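Local coordinates for protein Non-sulfated chondroitin lyase E66 (Autographa californica nucleopolyhedrovirus, PDB 3VSN) that helps oral infection by baculovirus as an envelope lyase that cleaves non-sulfated chondroitin and may digest the chondroitin sulfate barrier of the host midgut, at residues 29-32 and 33-37; 197-200 and 201-205; 263-266 and 267-270. All blocks are in the same frame, centred on the assembly; numbering follows the deposited sequence.

Contact 1 (29-32 and 33-37); sequences QELQ and NFERW
Leu-31 and Glu-35, one turn apart on the first helix (29-48) of the alpha/alpha toroid, show how one alpha-helical turn can have a dense face and a wet one. On the dense face, CG of Leu-31 lies anti to its backbone N (chi1 178°), and this directs CD1 at the carboxylate of Glu-35, 3.5 Å from OE2. The glutamate runs extended, with CG 3.5 Å from Leu-31 O, and the two side chains cross obliquely. Three bonds grip its buried carboxylate: Tyr-201 OH and Tyr-161 OH both meet OE2, and Asn-156 ND2 meets OE1. Such a set of partners would probably favour the charged form. Phe-34, also buried, fits against Met-149 and Ile-153 of helix 138-154.

Ordinary helical bonds run beneath both faces, among them Asn-33 N to Gln-29 O at 2.8 Å and Glu-35 N to Leu-31 O at 3.0 Å. The outer face is looser. Here Gln-29, Gln-32 and Arg-36 are exposed, and the last two are joined through solvent. A bend at chi3 (-66°) folds the arginine back, so that Gln-32 O lies over one face of the guanidinium, 3.8 Å from NH1. At the edge of the same group, in its plane, a water accepts from Arg-36 NH2 at 3.2 Å and donates to Gln-32 OE1 at 3.0 Å.

Contact 2 (197-200 and 201-205); sequences VPYT and YSQML. Unlike the reference sequence in segment 201-205: Met-204 (reference Ile).
The torsions of Tyr-199 and Gln-203 bring their side chains together. The tyrosine CG is anti to the backbone N (chi1 174°), while the glutamine, whose CG is anti to the carbonyl carbon, bends at chi2 (-72°) and turns alongside the ring. The result is a CH-pi contact between residues one helical turn apart: Gln-203 CG sits over the ring face, 4.0 Å from the centroid of Tyr-199, and the amide plane is only 24° from that of the ring. The polar ends then run the same way. Tyr-199 OH and Gln-203 NE2 do not bond each other but share one carboxylate, the hydroxyl meeting OE1 of Glu-216 and the amide nitrogen OE2.

The carbonyl of Tyr-199 serves two donors. Gln-203 N approaches nearly along the C=O axis at 3.0 Å, whereas Ser-202 OG donates from a more bent direction at 2.6 Å, its hydroxyl held between backbone N and carbonyl carbon. Arg-206 NH1 in turn bonds both Ser-202 OG and Gln-203 OE1, so the amide oxygen is held by Arg-206 and its nitrogen by Glu-216.

Pro-198 lacks an N-H and kinks the helix, yet its O still accepts from Ser-202 N at 2.9 Å. Met-204, an isoleucine in the reference sequence, brings CG to 3.3 Å from Thr-200 O. All these residues are buried because helix 189-205 is enclosed by others: Pro-198 and Tyr-201 face helix 138-154, Val-197 and Thr-200 face helix 262-269, and Met-204 meets helix 210-214.

Contact 3 (263-266 and 267-270); sequences AYYT and YYFG
From Tyr-267 N to Ala-263 O through Gly-270 N to Thr-266 O, four successive helical bonds carry helix 262-269 to its end, the last (3.0 Å) distinctly bent at 135° with its donor above the carbonyl plane, and Gly-270 is the first residue to leave helical geometry, with positive phi (103°).

Before that exit, aromatic rings pack along the turn. Tyr-265 and Phe-269 lie side by side and point the same way, with Phe-269 CE2 at the edge of the tyrosine ring, in its plane and 4.0 Å from CD1. Tyr-268 has CG anti to its own carbonyl carbon (chi1 -74°), which swings the ring back along the helix until CD2 is 3.3 Å from Tyr-264 O and CE2 is 4.2 Å from Tyr-264 CB. Tyr-268 CB sits over the centre of the Phe-269 ring.

On another side a water is held by Thr-266 OG1 at 3.0 Å and donates to Gly-270 O at 2.9 Å, bridging the helix end. The chemistry is thus divided: ring carbons meet one another and the backbone carbonyls within the turn, while three of the tyrosine hydroxyls bond to neighbouring helices, Tyr-264 to Ser-45 OG, Tyr-265 to Met-193 O and Tyr-268 to Val-197 O. Such bonds probably fix how far these rings reach toward helices 29-48 and 189-205.

The three helical turns meet pairwise, their centres 12 to 13 Å apart, on the same side of the chain's centre. Contacts 1 and 2 pack ring to ring, with Phe-34 CE2 3.5 Å from Tyr-201 CD1, and contacts 2 and 3 meet where Thr-200 CB lies 3.6 Å from Tyr-268 CE2. Aromatic packing closes the triangle: Trp-37 CG of contact 1 is 3.5 Å from Tyr-267 CE2 of contact 3. Contact 1 lies away from the catalytic residues. Contacts 2 and 3 come closer, the Pro-198 side chain about 11 Å from that of Asn-191 and the Tyr-265 side chain about 10 Å from those of Asn-191 and Tyr-254.

Contact 1 (29-32 and 33-37)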
loop_
_atom_site.group_PDB
_atom_site.type_symbol
_atom_site.label_atom_id
_atom_site.label_comp_id
_atom_site.label_asym_id
_atom_site.label_seq_id
_atom_site.Cartn_x
_atom_site.Cartn_y
_atom_site.Cartn_z
ATOM N N GLN A 29 -22.075 -0.251 -33.796
ATOM C CA GLN A 29 -22.479 -0.873 -32.538
ATOM C C GLN A 29 -21.386 -0.764 -31.481
ATOM O O GLN A 29 -21.656 -0.393 -30.340
ATOM C CB GLN A 29 -22.809 -2.351 -32.774
ATOM C CG GLN A 29 -24.087 -2.598 -33.559
ATOM C CD GLN A 29 -25.314 -2.591 -32.674
ATOM O OE1 GLN A 29 -25.758 -1.538 -32.211
ATOM N NE2 GLN A 29 -25.874 -3.772 -32.437
ATOM N N GLU A 30 -20.160 -1.095 -31.882
ATOM C CA GLU A 30 -18.990 -1.083 -31.008
ATOM C C GLU A 30 -18.807 0.273 -30.318
ATOM O O GLU A 30 -18.630 0.336 -29.099
ATOM C CB GLU A 30 -17.744 -1.439 -31.822
ATOM C CG GLU A 30 -16.651 -2.146 -31.045
ATOM C CD GLU A 30 -15.629 -2.790 -31.960
ATOM O OE1 GLU A 30 -14.860 -2.058 -32.614
ATOM O OE2 GLU A 30 -15.592 -4.035 -32.022
ATOM N N LEU A 31 -18.872 1.347 -31.104
ATOM C CA LEU A 31 -18.715 2.707 -30.592
ATOM C C LEU A 31 -19.819 3.078 -29.604
ATOM O O LEU A 31 -19.537 3.579 -28.515
ATOM C CB LEU A 31 -18.659 3.723 -31.742
ATOM C CG LEU A 31 -18.551 5.215 -31.392
ATOM C CD1 LEU A 31 -17.274 5.512 -30.618
ATOM C CD2 LEU A 31 -18.619 6.066 -32.653
ATOM N N GLN A 32 -21.070 2.827 -29.987
ATOM C CA GLN A 32 -22.209 3.151 -29.131
ATOM C C GLN A 32 -22.200 2.343 -27.827
ATOM O O GLN A 32 -22.512 2.880 -26.763
ATOM C CB GLN A 32 -23.527 2.992 -29.892
ATOM C CG GLN A 32 -23.714 4.055 -30.966
ATOM C CD GLN A 32 -24.929 3.831 -31.846
ATOM O OE1 GLN A 32 -25.514 2.746 -31.867
ATOM N NE2 GLN A 32 -25.310 4.863 -32.588
ATOM N N ASN A 33 -21.821 1.069 -27.917
ATOM C CA ASN A 33 -21.682 0.216 -26.736
ATOM C C ASN A 33 -20.572 0.688 -25.792
ATOM O O ASN A 33 -20.743 0.661 -24.571
ATOM C CB ASN A 33 -21.444 -1.244 -27.136
ATOM C CG ASN A 33 -22.652 -1.880 -27.813
ATOM O OD1 ASN A 33 -23.784 -1.405 -27.693
ATOM N ND2 ASN A 33 -22.408 -2.971 -28.529
ATOM N N PHE A 34 -19.438 1.112 -26.352
ATOM C CA PHE A 34 -18.345 1.636 -25.529
ATOM C C PHE A 34 -18.744 2.928 -24.829
ATOM O O PHE A 34 -18.481 3.097 -23.638
ATOM C CB PHE A 34 -17.053 1.858 -26.324
ATOM C CG PHE A 34 -15.977 2.544 -25.522
ATOM C CD1 PHE A 34 -15.332 1.870 -24.486
ATOM C CD2 PHE A 34 -15.641 3.875 -25.766
ATOM C CE1 PHE A 34 -14.361 2.497 -23.724
ATOM C CE2 PHE A 34 -14.664 4.506 -25.009
ATOM C CZ PHE A 34 -14.025 3.815 -23.985
ATOM N N GLU A 35 -19.378 3.835 -25.570
ATOM C CA GLU A 35 -19.825 5.103 -25.000
ATOM C C GLU A 35 -20.851 4.891 -23.886
ATOM O O GLU A 35 -20.827 5.601 -22.881
ATOM C CB GLU A 35 -20.354 6.044 -26.086
ATOM C CG GLU A 35 -19.246 6.641 -26.944
ATOM C CD GLU A 35 -19.754 7.552 -28.047
ATOM O OE1 GLU A 35 -20.985 7.759 -28.144
ATOM O OE2 GLU A 35 -18.914 8.061 -28.824
ATOM N N ARG A 36 -21.720 3.897 -24.058
ATOM C CA ARG A 36 -22.692 3.520 -23.027
ATOM C C ARG A 36 -21.997 2.984 -21.770
ATOM O O ARG A 36 -22.319 3.388 -20.648
ATOM C CB ARG A 36 -23.678 2.477 -23.574
ATOM C CG ARG A 36 -24.831 2.156 -22.631
ATOM C CD ARG A 36 -25.906 1.311 -23.306
ATOM N NE ARG A 36 -26.586 2.042 -24.377
ATOM C CZ ARG A 36 -26.429 1.798 -25.677
ATOM N NH1 ARG A 36 -25.623 0.825 -26.090
ATOM N NH2 ARG A 36 -27.085 2.529 -26.564
ATOM N N TRP A 37 -21.046 2.075 -21.975
ATOM C CA TRP A 37 -20.266 1.496 -20.884
ATOM C C TRP A 37 -19.487 2.560 -20.150
ATOM O O TRP A 37 -19.432 2.554 -18.916
ATOM C CB TRP A 37 -19.364 0.392 -21.425
ATOM C CG TRP A 37 -18.370 -0.167 -20.434
ATOM C CD1 TRP A 37 -18.534 -1.263 -19.586
ATOM C CD2 TRP A 37 -17.009 0.317 -20.175
ATOM N NE1 TRP A 37 -17.400 -1.473 -18.837
ATOM C CE2 TRP A 37 -16.449 -0.562 -19.139
ATOM C CE3 TRP A 37 -16.228 1.356 -20.673
ATOM C CZ2 TRP A 37 -15.166 -0.387 -18.643
ATOM C CZ3 TRP A 37 -14.932 1.521 -20.164
ATOM C CH2 TRP A 37 -14.416 0.668 -19.174
HETATM O O HOH W 1 -26.847 1.365 -29.555
#

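Contact 2 (197-200 and 201-205)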
loop_
_atom_site.group_PDB
_atom_site.type_symbol
_atom_site.label_atom_id
_atom_site.label_comp_id
_atom_site.label_asym_id
_atom_site.label_seq_id
_atom_site.Cartn_x
_atom_site.Cartn_y
_atom_site.Cartn_z
ATOM N N VAL A 197 -5.810 4.888 -23.738
ATOM C CA VAL A 197 -7.260 4.922 -23.533
ATOM C C VAL A 197 -7.968 5.950 -24.441
ATOM O O VAL A 197 -8.861 5.568 -25.206
ATOM C CB VAL A 197 -7.639 5.112 -22.040
ATOM C CG1 VAL A 197 -9.148 5.217 -21.874
ATOM C CG2 VAL A 197 -7.093 3.966 -21.195
ATOM N N PRO A 198 -7.582 7.246 -24.366
ATOM C CA PRO A 198 -8.188 8.194 -25.308
ATOM C C PRO A 198 -7.753 7.971 -26.757
ATOM O O PRO A 198 -8.529 8.262 -27.672
ATOM C CB PRO A 198 -7.711 9.562 -24.803
ATOM C CG PRO A 198 -6.501 9.275 -23.980
ATOM C CD PRO A 198 -6.768 7.941 -23.351
ATOM N N TYR A 199 -6.540 7.460 -26.972
ATOM C CA TYR A 199 -6.119 7.139 -28.338
ATOM C C TYR A 199 -7.034 6.095 -28.978
ATOM O O TYR A 199 -7.507 6.293 -30.102
ATOM C CB TYR A 199 -4.657 6.683 -28.435
ATOM C CG TYR A 199 -4.314 6.216 -29.840
ATOM C CD1 TYR A 199 -4.050 7.137 -30.854
ATOM C CD2 TYR A 199 -4.304 4.858 -30.163
ATOM C CE1 TYR A 199 -3.765 6.719 -32.145
ATOM C CE2 TYR A 199 -4.014 4.429 -31.451
ATOM C CZ TYR A 199 -3.743 5.365 -32.434
ATOM O OH TYR A 199 -3.457 4.950 -33.710
ATOM N N THR A 200 -7.271 4.989 -28.271
ATOM C CA THR A 200 -8.158 3.937 -28.768
ATOM C C THR A 200 -9.543 4.495 -29.103
ATOM O O THR A 200 -10.101 4.187 -30.163
ATOM C CB THR A 200 -8.279 2.769 -27.769
ATOM O OG1 THR A 200 -6.998 2.158 -27.600
ATOM C CG2 THR A 200 -9.260 1.714 -28.270
ATOM N N TYR A 201 -10.083 5.320 -28.207
ATOM C CA TYR A 201 -11.363 5.972 -28.450
ATOM C C TYR A 201 -11.335 6.864 -29.700
ATOM O O TYR A 201 -12.282 6.847 -30.491
ATOM C CB TYR A 201 -11.838 6.760 -27.223
ATOM C CG TYR A 201 -13.164 7.463 -27.445
ATOM C CD1 TYR A 201 -14.322 6.738 -27.739
ATOM C CD2 TYR A 201 -13.256 8.852 -27.377
ATOM C CE1 TYR A 201 -15.533 7.381 -27.954
ATOM C CE2 TYR A 201 -14.461 9.502 -27.588
ATOM C CZ TYR A 201 -15.591 8.767 -27.880
ATOM O OH TYR A 201 -16.780 9.424 -28.081
ATOM N N SER A 202 -10.252 7.617 -29.888
ATOM C CA SER A 202 -10.121 8.473 -31.074
ATOM C C SER A 202 -10.144 7.652 -32.367
ATOM O O SER A 202 -10.731 8.076 -33.362
ATOM C CB SER A 202 -8.878 9.371 -31.005
ATOM O OG SER A 202 -7.679 8.643 -31.209
ATOM N N GLN A 203 -9.520 6.474 -32.336
ATOM C CA GLN A 203 -9.547 5.557 -33.478
ATOM C C GLN A 203 -10.936 4.967 -33.732
ATOM O O GLN A 203 -11.333 4.768 -34.885
ATOM C CB GLN A 203 -8.506 4.448 -33.315
ATOM C CG GLN A 203 -7.071 4.887 -33.566
ATOM C CD GLN A 203 -6.776 5.149 -35.034
ATOM O OE1 GLN A 203 -7.064 6.226 -35.559
ATOM N NE2 GLN A 203 -6.184 4.166 -35.700
ATOM N N MET A 204 -11.677 4.700 -32.660
ATOM C CA MET A 204 -13.056 4.229 -32.780
ATOM C C MET A 204 -13.944 5.301 -33.416
ATOM O O MET A 204 -14.813 4.988 -34.235
ATOM C CB MET A 204 -13.610 3.814 -31.419
ATOM C CG MET A 204 -12.908 2.611 -30.809
ATOM S SD MET A 204 -13.497 2.275 -29.141
ATOM C CE MET A 204 -15.041 1.445 -29.499
ATOM N N LEU A 205 -13.710 6.561 -33.044
ATOM C CA LEU A 205 -14.419 7.696 -33.646
ATOM C C LEU A 205 -14.140 7.831 -35.146
ATOM O O LEU A 205 -15.003 8.286 -35.901
ATOM C CB LEU A 205 -14.067 9.003 -32.932
ATOM C CG LEU A 205 -14.645 9.248 -31.535
ATOM C CD1 LEU A 205 -14.032 10.517 -30.969
ATOM C CD2 LEU A 205 -16.167 9.351 -31.556
#

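Contact 3 (263-266 and 267-270)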
loop_
_atom_site.group_PDB
_atom_site.type_symbol
_atom_site.label_atom_id
_atom_site.label_comp_id
_atom_site.label_asym_id
_atom_site.label_seq_id
_atom_site.Cartn_x
_atom_site.Cartn_y
_atom_site.Cartn_z
ATOM N N ALA A 263 -9.514 -1.269 -16.429
ATOM C CA ALA A 263 -10.892 -1.585 -16.819
ATOM C C ALA A 263 -11.176 -1.253 -18.289
ATOM O O ALA A 263 -11.947 -1.956 -18.948
ATOM C CB ALA A 263 -11.882 -0.869 -15.912
ATOM N N TYR A 264 -10.555 -0.186 -18.790
ATOM C CA TYR A 264 -10.707 0.225 -20.190
ATOM C C TYR A 264 -10.069 -0.787 -21.141
ATOM O O TYR A 264 -10.705 -1.226 -22.101
ATOM C CB TYR A 264 -10.119 1.621 -20.420
ATOM C CG TYR A 264 -10.859 2.715 -19.690
ATOM C CD1 TYR A 264 -11.900 3.408 -20.305
ATOM C CD2 TYR A 264 -10.526 3.052 -18.377
ATOM C CE1 TYR A 264 -12.585 4.411 -19.636
ATOM C CE2 TYR A 264 -11.208 4.052 -17.699
ATOM C CZ TYR A 264 -12.236 4.726 -18.332
ATOM O OH TYR A 264 -12.913 5.719 -17.661
ATOM N N TYR A 265 -8.822 -1.160 -20.861
ATOM C CA TYR A 265 -8.103 -2.136 -21.685
ATOM C C TYR A 265 -8.757 -3.515 -21.686
ATOM O O TYR A 265 -8.782 -4.197 -22.716
ATOM C CB TYR A 265 -6.632 -2.226 -21.273
ATOM C CG TYR A 265 -5.851 -0.977 -21.602
ATOM C CD1 TYR A 265 -5.661 -0.578 -22.927
ATOM C CD2 TYR A 265 -5.307 -0.185 -20.592
ATOM C CE1 TYR A 265 -4.954 0.574 -23.235
ATOM C CE2 TYR A 265 -4.594 0.967 -20.889
ATOM C CZ TYR A 265 -4.421 1.339 -22.212
ATOM O OH TYR A 265 -3.716 2.483 -22.509
ATOM N N THR A 266 -9.296 -3.911 -20.534
ATOM C CA THR A 266 -10.055 -5.154 -20.423
ATOM C C THR A 266 -11.334 -5.084 -21.268
ATOM O O THR A 266 -11.690 -6.058 -21.939
ATOM C CB THR A 266 -10.349 -5.503 -18.947
ATOM O OG1 THR A 266 -9.110 -5.769 -18.277
ATOM C CG2 THR A 266 -11.241 -6.738 -18.831
ATOM N N TYR A 267 -12.006 -3.932 -21.252
ATOM C CA TYR A 267 -13.174 -3.726 -22.104
ATOM C C TYR A 267 -12.788 -3.754 -23.584
ATOM O O TYR A 267 -13.414 -4.463 -24.376
ATOM C CB TYR A 267 -13.907 -2.415 -21.779
ATOM C CG TYR A 267 -15.149 -2.236 -22.630
ATOM C CD1 TYR A 267 -15.061 -1.745 -23.935
ATOM C CD2 TYR A 267 -16.406 -2.593 -22.149
ATOM C CE1 TYR A 267 -16.187 -1.610 -24.730
ATOM C CE2 TYR A 267 -17.539 -2.453 -22.937
ATOM C CZ TYR A 267 -17.421 -1.960 -24.224
ATOM O OH TYR A 267 -18.536 -1.816 -25.013
ATOM N N TYR A 268 -11.764 -2.978 -23.940
ATOM C CA TYR A 268 -11.285 -2.856 -25.317
ATOM C C TYR A 268 -10.808 -4.178 -25.921
ATOM O O TYR A 268 -11.211 -4.542 -27.032
ATOM C CB TYR A 268 -10.101 -1.888 -25.392
ATOM C CG TYR A 268 -10.378 -0.402 -25.268
ATOM C CD1 TYR A 268 -11.550 0.176 -25.764
ATOM C CD2 TYR A 268 -9.420 0.438 -24.705
ATOM C CE1 TYR A 268 -11.769 1.546 -25.664
ATOM C CE2 TYR A 268 -9.630 1.802 -24.599
ATOM C CZ TYR A 268 -10.803 2.352 -25.078
ATOM O OH TYR A 268 -10.988 3.712 -24.973
ATOM N N PHE A 269 -9.935 -4.880 -25.197
ATOM C CA PHE A 269 -9.167 -5.978 -25.786
ATOM C C PHE A 269 -9.344 -7.350 -25.122
ATOM O O PHE A 269 -8.694 -8.319 -25.516
ATOM C CB PHE A 269 -7.683 -5.591 -25.901
ATOM C CG PHE A 269 -7.452 -4.263 -26.579
ATOM C CD1 PHE A 269 -7.897 -4.043 -27.884
ATOM C CD2 PHE A 269 -6.792 -3.232 -25.918
ATOM C CE1 PHE A 269 -7.695 -2.821 -28.507
ATOM C CE2 PHE A 269 -6.582 -2.009 -26.539
ATOM C CZ PHE A 269 -7.036 -1.804 -27.837
ATOM N N GLY A 270 -10.226 -7.430 -24.128
ATOM C CA GLY A 270 -10.639 -8.719 -23.568
ATOM C C GLY A 270 -10.015 -9.094 -22.238
ATOM O O GLY A 270 -9.073 -8.450 -21.769
HETATM O O HOH W 2 -7.736 -8.309 -19.246
#